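Local coordinates for MccB protein (Escherichia coli, PDB 6OM4) that builds the nucleotide antibiotic microcin C7 by joining an adenylate to its N-formylated precursor peptide through a phosphoramidate linkage, using ATP, at residues T255-Q261 with M337-C343; L249-T255 with P316-N320. All coordinates share one frame; numbering follows the deposited sequence.

Interaction 1 (T255-Q261 with M337-C343); sequences TGCYECQ and MGRSPVC. With ZN (zinc ion), chain E.
The aromatic ring of Y258 meets the methylthio end of M337 obliquely, with M337 SD 5.2 Å from the ring centroid in a Met-aromatic contact and M337 CE 4.0 Å from Y258 CD1. The two side chains run alongside each other in the same direction; I220, N221 and N224 of helix 219-230 also touch the tyrosine, and the bound peptide packs on it. A second flat group, the Q261 amide, is turned back by a bend at chi2 (-74°) so that NE2 donates to G338 O over 2.9 Å. The acceptor lies in the amide plane, but the donor stands above the carbonyl plane of G338. The aliphatic part of R339 lies on T255 O, with CG at 3.1 Å.

The zinc ion ties the two loops together, bound by SG of C257, C260 and C343, with C346 completing the Cys4 site. C257 and C260 form a CxxC knuckle in a type I turn. Backbone N-H groups point at its two sulfurs: C260 SG accepts from C257 N and, across the contact, from S340 N at 3.4 Å, while E259 N donates to C257 SG. Where the backbones come closest, near G256, its CA lies 3.1 Å from M337 O, a CA-H...O contact. Four thiolates around one zinc would carry net negative charge, which N-H donors to the sulfurs would be expected to spread, consistent with a structural role for the zinc.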
ATOM      1  N   THR A 255       5.729 -11.807  10.487  1.00 17.69           N
ATOM      2  CA  THR A 255       4.413 -11.441  10.899  1.00 18.15           C
ATOM      3  C   THR A 255       3.555 -12.682  11.133  1.00 20.92           C
ATOM      4  O   THR A 255       3.943 -13.796  10.779  1.00 21.85           O
ATOM      5  CB  THR A 255       3.703 -10.576   9.849  1.00 18.55           C
ATOM      6  OG1 THR A 255       3.574 -11.369   8.675  1.00 19.34           O
ATOM      7  CG2 THR A 255       4.438  -9.293   9.560  1.00 20.11           C
ATOM      8  N   GLY A 256       2.376 -12.456  11.726  1.00 18.04           N
ATOM      9  CA  GLY A 256       1.362 -13.491  11.787  1.00 19.44           C
ATOM     10  C   GLY A 256       0.851 -13.854  10.405  1.00 20.00           C
ATOM     11  O   GLY A 256       1.021 -13.086   9.440  1.00 20.22           O
ATOM     12  N   CYS A 257       0.241 -15.044  10.303  1.00 18.05           N
ATOM     13  CA  CYS A 257      -0.455 -15.443   9.096  1.00 17.03           C
ATOM     14  C   CYS A 257      -1.967 -15.265   9.326  1.00 16.50           C
ATOM     15  O   CYS A 257      -2.396 -14.867  10.403  1.00 16.33           O
ATOM     16  CB  CYS A 257      -0.083 -16.868   8.679  1.00 16.66           C
ATOM     17  SG  CYS A 257      -0.973 -18.149   9.582  1.00 17.44           S
ATOM     18  N   TYR A 258      -2.756 -15.518   8.279  1.00 17.51           N
ATOM     19  CA  TYR A 258      -4.202 -15.352   8.311  1.00 17.19           C
ATOM     20  C   TYR A 258      -4.877 -16.181   9.416  1.00 21.01           C
ATOM     21  O   TYR A 258      -5.933 -15.782   9.905  1.00 20.72           O
ATOM     22  CB  TYR A 258      -4.769 -15.714   6.944  1.00 18.33           C
ATOM     23  CG  TYR A 258      -6.184 -15.236   6.687  1.00 18.36           C
ATOM     24  CD1 TYR A 258      -6.461 -13.930   6.334  1.00 21.49           C
ATOM     25  CD2 TYR A 258      -7.233 -16.131   6.728  1.00 21.65           C
ATOM     26  CE1 TYR A 258      -7.752 -13.509   6.057  1.00 20.93           C
ATOM     27  CE2 TYR A 258      -8.535 -15.733   6.446  1.00 22.82           C
ATOM     28  CZ  TYR A 258      -8.783 -14.425   6.079  1.00 21.25           C
ATOM     29  OH  TYR A 258     -10.079 -14.068   5.795  1.00 22.72           O
ATOM     30  N   GLU A 259      -4.239 -17.280   9.849  1.00 20.87           N
ATOM     31  CA  GLU A 259      -4.877 -18.234  10.816  1.00 23.03           C
ATOM     32  C   GLU A 259      -4.280 -18.127  12.227  1.00 22.42           C
ATOM     33  O   GLU A 259      -4.774 -18.755  13.154  1.00 22.03           O
ATOM     34  CB  GLU A 259      -4.793 -19.638  10.227  1.00 25.26           C
ATOM     35  CG  GLU A 259      -5.586 -19.693   8.937  1.00 29.21           C
ATOM     36  CD  GLU A 259      -6.227 -20.995   8.526  1.00 35.10           C
ATOM     37  OE1 GLU A 259      -6.362 -21.907   9.378  1.00 38.66           O
ATOM     38  OE2 GLU A 259      -6.540 -21.090   7.337  1.00 32.86           O
ATOM     39  N   CYS A 260      -3.287 -17.266  12.424  1.00 22.72           N
ATOM     40  CA  CYS A 260      -2.639 -17.195  13.739  1.00 22.22           C
ATOM     41  C   CYS A 260      -3.663 -16.870  14.825  1.00 23.88           C
ATOM     42  O   CYS A 260      -3.709 -17.546  15.866  1.00 23.55           O
ATOM     43  CB  CYS A 260      -1.546 -16.132  13.788  1.00 20.41           C
ATOM     44  SG  CYS A 260       0.064 -16.699  13.181  1.00 20.46           S
ATOM     45  N   GLN A 261      -4.445 -15.809  14.595  1.00 21.94           N
ATOM     46  CA  GLN A 261      -5.452 -15.369  15.544  1.00 28.06           C
ATOM     47  C   GLN A 261      -6.816 -15.717  14.953  1.00 31.27           C
ATOM     48  O   GLN A 261      -6.987 -15.729  13.739  1.00 33.28           O
ATOM     49  CB  GLN A 261      -5.356 -13.867  15.826  1.00 28.02           C
ATOM     50  CG  GLN A 261      -3.934 -13.402  16.072  1.00 26.77           C
ATOM     51  CD  GLN A 261      -3.472 -13.852  17.429  1.00 29.53           C
ATOM     52  OE1 GLN A 261      -4.275 -13.958  18.357  1.00 30.70           O
ATOM     53  NE2 GLN A 261      -2.179 -14.110  17.555  1.00 28.26           N
ATOM     54  N   MET A 337      -3.581  -9.725  13.843  1.00 19.97           N
ATOM     55  CA  MET A 337      -3.095 -10.979  13.267  1.00 19.11           C
ATOM     56  C   MET A 337      -1.586 -11.141  13.540  1.00 19.11           C
ATOM     57  O   MET A 337      -0.805 -11.512  12.658  1.00 19.60           O
ATOM     58  CB  MET A 337      -3.381 -11.029  11.766  1.00 20.69           C
ATOM     59  CG  MET A 337      -4.879 -11.107  11.437  1.00 22.25           C
ATOM     60  SD  MET A 337      -5.185 -11.561   9.735  1.00 22.91           S
ATOM     61  CE  MET A 337      -6.889 -12.090   9.873  1.00 25.75           C
ATOM     62  N   GLY A 338      -1.167 -10.836  14.771  1.00 20.42           N
ATOM     63  CA  GLY A 338       0.203 -11.104  15.214  1.00 20.77           C
ATOM     64  C   GLY A 338       0.502 -12.597  15.294  1.00 20.30           C
ATOM     65  O   GLY A 338      -0.399 -13.441  15.334  1.00 20.54           O
ATOM     66  N   ARG A 339       1.793 -12.925  15.309  1.00 19.95           N
ATOM     67  CA  ARG A 339       2.242 -14.310  15.260  1.00 21.51           C
ATOM     68  C   ARG A 339       1.779 -15.042  16.516  1.00 22.15           C
ATOM     69  O   ARG A 339       1.903 -14.493  17.608  1.00 22.96           O
ATOM     70  CB  ARG A 339       3.764 -14.410  15.196  1.00 24.81           C
ATOM     71  CG  ARG A 339       4.338 -14.313  13.798  1.00 33.38           C
ATOM     72  CD  ARG A 339       5.717 -14.934  13.693  1.00 37.00           C
ATOM     73  NE  ARG A 339       5.668 -16.388  13.604  1.00 40.96           N
ATOM     74  CZ  ARG A 339       6.713 -17.122  13.268  1.00 38.82           C
ATOM     75  NH1 ARG A 339       7.894 -16.548  13.234  1.00 39.75           N
ATOM     76  NH2 ARG A 339       6.588 -18.402  12.958  1.00 35.90           N
ATOM     77  N   SER A 340       1.280 -16.273  16.351  1.00 22.13           N
ATOM     78  CA  SER A 340       1.002 -17.149  17.510  1.00 23.87           C
ATOM     79  C   SER A 340       2.012 -18.276  17.479  1.00 22.45           C
ATOM     80  O   SER A 340       2.160 -18.893  16.435  1.00 21.82           O
ATOM     81  CB  SER A 340      -0.399 -17.714  17.491  1.00 25.75           C
ATOM     82  OG  SER A 340      -0.544 -18.730  18.484  1.00 25.02           O
ATOM     83  N   PRO A 341       2.702 -18.586  18.603  1.00 24.20           N
ATOM     84  CA  PRO A 341       3.661 -19.704  18.642  1.00 26.87           C
ATOM     85  C   PRO A 341       2.984 -21.085  18.504  1.00 25.54           C
ATOM     86  O   PRO A 341       3.650 -22.116  18.234  1.00 24.94           O
ATOM     87  CB  PRO A 341       4.330 -19.545  20.023  1.00 28.32           C
ATOM     88  CG  PRO A 341       3.298 -18.839  20.859  1.00 29.20           C
ATOM     89  CD  PRO A 341       2.560 -17.915  19.904  1.00 26.11           C
ATOM     90  N   VAL A 342       1.650 -21.065  18.583  1.00 24.91           N
ATOM     91  CA  VAL A 342       0.770 -22.212  18.588  1.00 26.54           C
ATOM     92  C   VAL A 342      -0.088 -22.249  17.296  1.00 25.57           C
ATOM     93  O   VAL A 342      -1.057 -23.027  17.152  1.00 24.18           O
ATOM     94  CB  VAL A 342      -0.008 -22.049  19.917  1.00 32.93           C
ATOM     95  CG1 VAL A 342      -1.503 -21.847  19.790  1.00 35.50           C
ATOM     96  CG2 VAL A 342       0.377 -23.133  20.904  1.00 35.07           C
ATOM     97  N   CYS A 343       0.257 -21.413  16.312  1.00 24.11           N
ATOM     98  CA  CYS A 343      -0.478 -21.410  15.027  1.00 22.25           C
ATOM     99  C   CYS A 343      -0.302 -22.775  14.364  1.00 21.16           C
ATOM    100  O   CYS A 343       0.823 -23.219  14.174  1.00 21.32           O
ATOM    101  CB  CYS A 343      -0.003 -20.325  14.059  1.00 21.13           C
ATOM    102  SG  CYS A 343      -0.965 -20.331  12.522  1.00 20.07           S
TER
HETATM  103 ZN    ZN E 401      -0.079 -18.410  11.629  1.00 18.99          ZN
HETATM  104  O   HOH W   1      -2.763 -19.875  16.883  1.00 37.81           O

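Interaction 2 (L249-T255 with P316-N320); sequences LYVPGKT and PLSLN
With CG anti to the backbone N (chi1 167°), L249 meets L319 and P316 through CG and CD2. The L319 side chain, at an unusual chi1 of -93°, lies alongside it and brings CD1 to 3.5 Å from L249 CG. L249 CD2 touches the same L319 methyl and also presses on P316 CB at 3.5 Å, a tight carbon contact, the two side chains crossing obliquely. T255 turns its methyl to L319, CG2 lying 3.8 Å from L319 CG with the side chains at about a right angle, while its hydroxyl accepts from V251 N. V251 CG2 touches L319 CD1 more loosely, and F309 of helix 292-311 packs against L249, V251 and P316, extending the apolar cluster.

Polar bonds flank these leucines. L249 N donates almost straight, at 172°, to S318 O, approaching from above the carbonyl plane, and S318 OG, hydrogen-bonded to D305, rests against L249 CB. Further along, a water bridges L249 O and N320 N, where no direct bond joins the two backbones. A second water receives N320 ND2 and donates to K254 O, 2.8 Å from each. The carboxamide oxygen turns the other way: N320 OD1 lies 3.2 Å from T255 CA and takes a hydrogen bond from G256 N.

The contact thus joins the end of strand 243-250 and its following turn, where V251 O accepts from both K254 N and T255 N, to the loop that leads into the neighbouring antiparallel strand 321-326. Direct bonding gives way to water along the seam: the two leucines, P316 and the T255 methyl supply the apolar part, and the N320 amide holds G256 directly through OD1 and the turn through water from ND2.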
ATOM      1  N   LEU A 249      -0.481  -8.242   5.695  1.00 13.52           N
ATOM      2  CA  LEU A 249       0.736  -8.356   4.909  1.00 15.43           C
ATOM      3  C   LEU A 249       1.587  -9.426   5.607  1.00 15.38           C
ATOM      4  O   LEU A 249       2.070  -9.185   6.700  1.00 16.11           O
ATOM      5  CB  LEU A 249       1.424  -6.989   4.822  1.00 16.79           C
ATOM      6  CG  LEU A 249       2.861  -6.908   4.322  1.00 22.26           C
ATOM      7  CD1 LEU A 249       3.223  -7.930   3.289  1.00 24.79           C
ATOM      8  CD2 LEU A 249       3.200  -5.514   3.808  1.00 21.65           C
ATOM      9  N   TYR A 250       1.612 -10.620   5.011  1.00 14.81           N
ATOM     10  CA  TYR A 250       2.289 -11.790   5.559  1.00 14.71           C
ATOM     11  C   TYR A 250       3.741 -11.747   5.099  1.00 15.10           C
ATOM     12  O   TYR A 250       4.013 -11.752   3.892  1.00 14.73           O
ATOM     13  CB  TYR A 250       1.654 -13.097   5.074  1.00 15.08           C
ATOM     14  CG  TYR A 250       2.509 -14.294   5.409  1.00 16.57           C
ATOM     15  CD1 TYR A 250       2.737 -14.615   6.736  1.00 16.20           C
ATOM     16  CD2 TYR A 250       3.191 -15.003   4.433  1.00 15.03           C
ATOM     17  CE1 TYR A 250       3.581 -15.656   7.082  1.00 16.14           C
ATOM     18  CE2 TYR A 250       3.989 -16.092   4.758  1.00 16.01           C
ATOM     19  CZ  TYR A 250       4.217 -16.386   6.095  1.00 17.78           C
ATOM     20  OH  TYR A 250       5.042 -17.426   6.448  1.00 17.28           O
ATOM     21  N   VAL A 251       4.661 -11.758   6.073  1.00 16.16           N
ATOM     22  CA  VAL A 251       6.104 -11.824   5.786  1.00 16.35           C
ATOM     23  C   VAL A 251       6.659 -13.048   6.493  1.00 15.93           C
ATOM     24  O   VAL A 251       6.591 -13.087   7.718  1.00 18.13           O
ATOM     25  CB  VAL A 251       6.823 -10.547   6.229  1.00 17.65           C
ATOM     26  CG1 VAL A 251       8.278 -10.608   5.781  1.00 19.47           C
ATOM     27  CG2 VAL A 251       6.140  -9.310   5.682  1.00 18.69           C
ATOM     28  N   PRO A 252       7.209 -14.046   5.764  1.00 18.20           N
ATOM     29  CA  PRO A 252       7.740 -15.275   6.365  1.00 17.63           C
ATOM     30  C   PRO A 252       8.636 -15.029   7.581  1.00 18.35           C
ATOM     31  O   PRO A 252       9.573 -14.219   7.514  1.00 17.59           O
ATOM     32  CB  PRO A 252       8.575 -15.854   5.230  1.00 18.12           C
ATOM     33  CG  PRO A 252       7.747 -15.522   4.020  1.00 18.26           C
ATOM     34  CD  PRO A 252       7.287 -14.108   4.287  1.00 17.76           C
ATOM     35  N   GLY A 253       8.273 -15.674   8.690  1.00 18.40           N
ATOM     36  CA  GLY A 253       9.066 -15.682   9.905  1.00 19.26           C
ATOM     37  C   GLY A 253       8.996 -14.411  10.717  1.00 20.74           C
ATOM     38  O   GLY A 253       9.663 -14.323  11.725  1.00 21.76           O
ATOM     39  N   LYS A 254       8.147 -13.447  10.329  1.00 19.67           N
ATOM     40  CA  LYS A 254       8.137 -12.085  10.882  1.00 20.67           C
ATOM     41  C   LYS A 254       6.732 -11.695  11.360  1.00 19.44           C
ATOM     42  O   LYS A 254       6.546 -11.233  12.476  1.00 22.78           O
ATOM     43  CB  LYS A 254       8.639 -11.109   9.812  1.00 23.27           C
ATOM     44  CG  LYS A 254       8.604  -9.633  10.170  1.00 25.25           C
ATOM     45  CD  LYS A 254       9.323  -8.778   9.138  1.00 28.42           C
ATOM     46  CE  LYS A 254       8.611  -7.504   8.759  1.00 35.63           C
ATOM     47  NZ  LYS A 254       8.778  -6.459   9.796  1.00 40.63           N
ATOM     48  N   THR A 255       5.729 -11.807  10.487  1.00 17.69           N
ATOM     49  CA  THR A 255       4.413 -11.441  10.899  1.00 18.15           C
ATOM     50  C   THR A 255       3.555 -12.682  11.133  1.00 20.92           C
ATOM     51  O   THR A 255       3.943 -13.796  10.779  1.00 21.85           O
ATOM     52  CB  THR A 255       3.703 -10.576   9.849  1.00 18.55           C
ATOM     53  OG1 THR A 255       3.574 -11.369   8.675  1.00 19.34           O
ATOM     54  CG2 THR A 255       4.438  -9.293   9.560  1.00 20.11           C
ATOM     55  N   PRO A 316       4.950  -0.771   6.401  1.00 18.11           N
ATOM     56  CA  PRO A 316       3.572  -1.029   5.948  1.00 17.19           C
ATOM     57  C   PRO A 316       2.592  -1.033   7.132  1.00 16.51           C
ATOM     58  O   PRO A 316       2.885  -1.578   8.187  1.00 19.44           O
ATOM     59  CB  PRO A 316       3.655  -2.395   5.269  1.00 18.25           C
ATOM     60  CG  PRO A 316       5.105  -2.624   4.980  1.00 18.22           C
ATOM     61  CD  PRO A 316       5.877  -1.854   6.026  1.00 17.94           C
ATOM     62  N   LEU A 317       1.388  -0.496   6.924  1.00 15.17           N
ATOM     63  CA  LEU A 317       0.387  -0.445   7.980  1.00 16.04           C
ATOM     64  C   LEU A 317      -0.128  -1.843   8.353  1.00 15.73           C
ATOM     65  O   LEU A 317      -0.497  -2.048   9.539  1.00 16.88           O
ATOM     66  CB  LEU A 317      -0.773   0.421   7.503  1.00 18.31           C
ATOM     67  CG  LEU A 317      -0.837   1.868   7.977  1.00 23.53           C
ATOM     68  CD1 LEU A 317       0.504   2.481   8.312  1.00 23.26           C
ATOM     69  CD2 LEU A 317      -1.628   2.723   7.001  1.00 21.27           C
ATOM     70  N   SER A 318      -0.181  -2.784   7.384  1.00 15.80           N
ATOM     71  CA  SER A 318      -0.908  -4.032   7.588  1.00 16.53           C
ATOM     72  C   SER A 318      -0.021  -5.183   8.053  1.00 14.77           C
ATOM     73  O   SER A 318      -0.469  -6.313   8.052  1.00 16.56           O
ATOM     74  CB  SER A 318      -1.746  -4.399   6.393  1.00 17.20           C
ATOM     75  OG  SER A 318      -0.949  -4.745   5.274  1.00 17.04           O
ATOM     76  N   LEU A 319       1.231  -4.916   8.455  1.00 15.13           N
ATOM     77  CA  LEU A 319       1.979  -5.974   9.171  1.00 16.98           C
ATOM     78  C   LEU A 319       1.153  -6.393  10.402  1.00 16.08           C
ATOM     79  O   LEU A 319       0.825  -5.539  11.256  1.00 16.82           O
ATOM     80  CB  LEU A 319       3.328  -5.415   9.639  1.00 18.88           C
ATOM     81  CG  LEU A 319       4.581  -5.572   8.786  1.00 24.40           C
ATOM     82  CD1 LEU A 319       4.362  -5.874   7.336  1.00 25.01           C
ATOM     83  CD2 LEU A 319       5.489  -4.378   8.964  1.00 25.05           C
ATOM     84  N   ASN A 320       0.845  -7.684  10.528  1.00 16.27           N
ATOM     85  CA  ASN A 320       0.210  -8.236  11.746  1.00 16.69           C
ATOM     86  C   ASN A 320      -1.214  -7.701  11.932  1.00 17.02           C
ATOM     87  O   ASN A 320      -1.741  -7.750  13.053  1.00 19.06           O
ATOM     88  CB  ASN A 320       1.036  -7.918  13.006  1.00 17.37           C
ATOM     89  CG  ASN A 320       2.414  -8.526  12.950  1.00 17.19           C
ATOM     90  OD1 ASN A 320       2.514  -9.746  12.818  1.00 15.90           O
ATOM     91  ND2 ASN A 320       3.454  -7.691  13.040  1.00 18.08           N
TER
HETATM   92  O   HOH W   2       0.518 -10.078   9.061  1.00 15.47           O
HETATM   93  O   HOH W   3       6.044  -8.610  13.337  1.00 28.40           O

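Overall arrangement
Both contacts use the chain that follows strand 243-250 of the mixed sheet, and they share T255. Interaction 1 joins it to the loop after strand 332-336, interaction 2 to the loop before strand 321-326. Interaction 2 sits about 13 Å from the centre of the chain and interaction 1 about 21 Å, yet the outer one has more buried residues among those that touch, seven of twelve against three of eight. Sulfur and zinc chemistry holds 255-261 to 337-343; apolar packing, one backbone bond and bridging waters join 249-255 to 316-320. M337 N also lies 2.8 Å from N320 O, a probable hydrogen bond, which makes N320 common ground between the two.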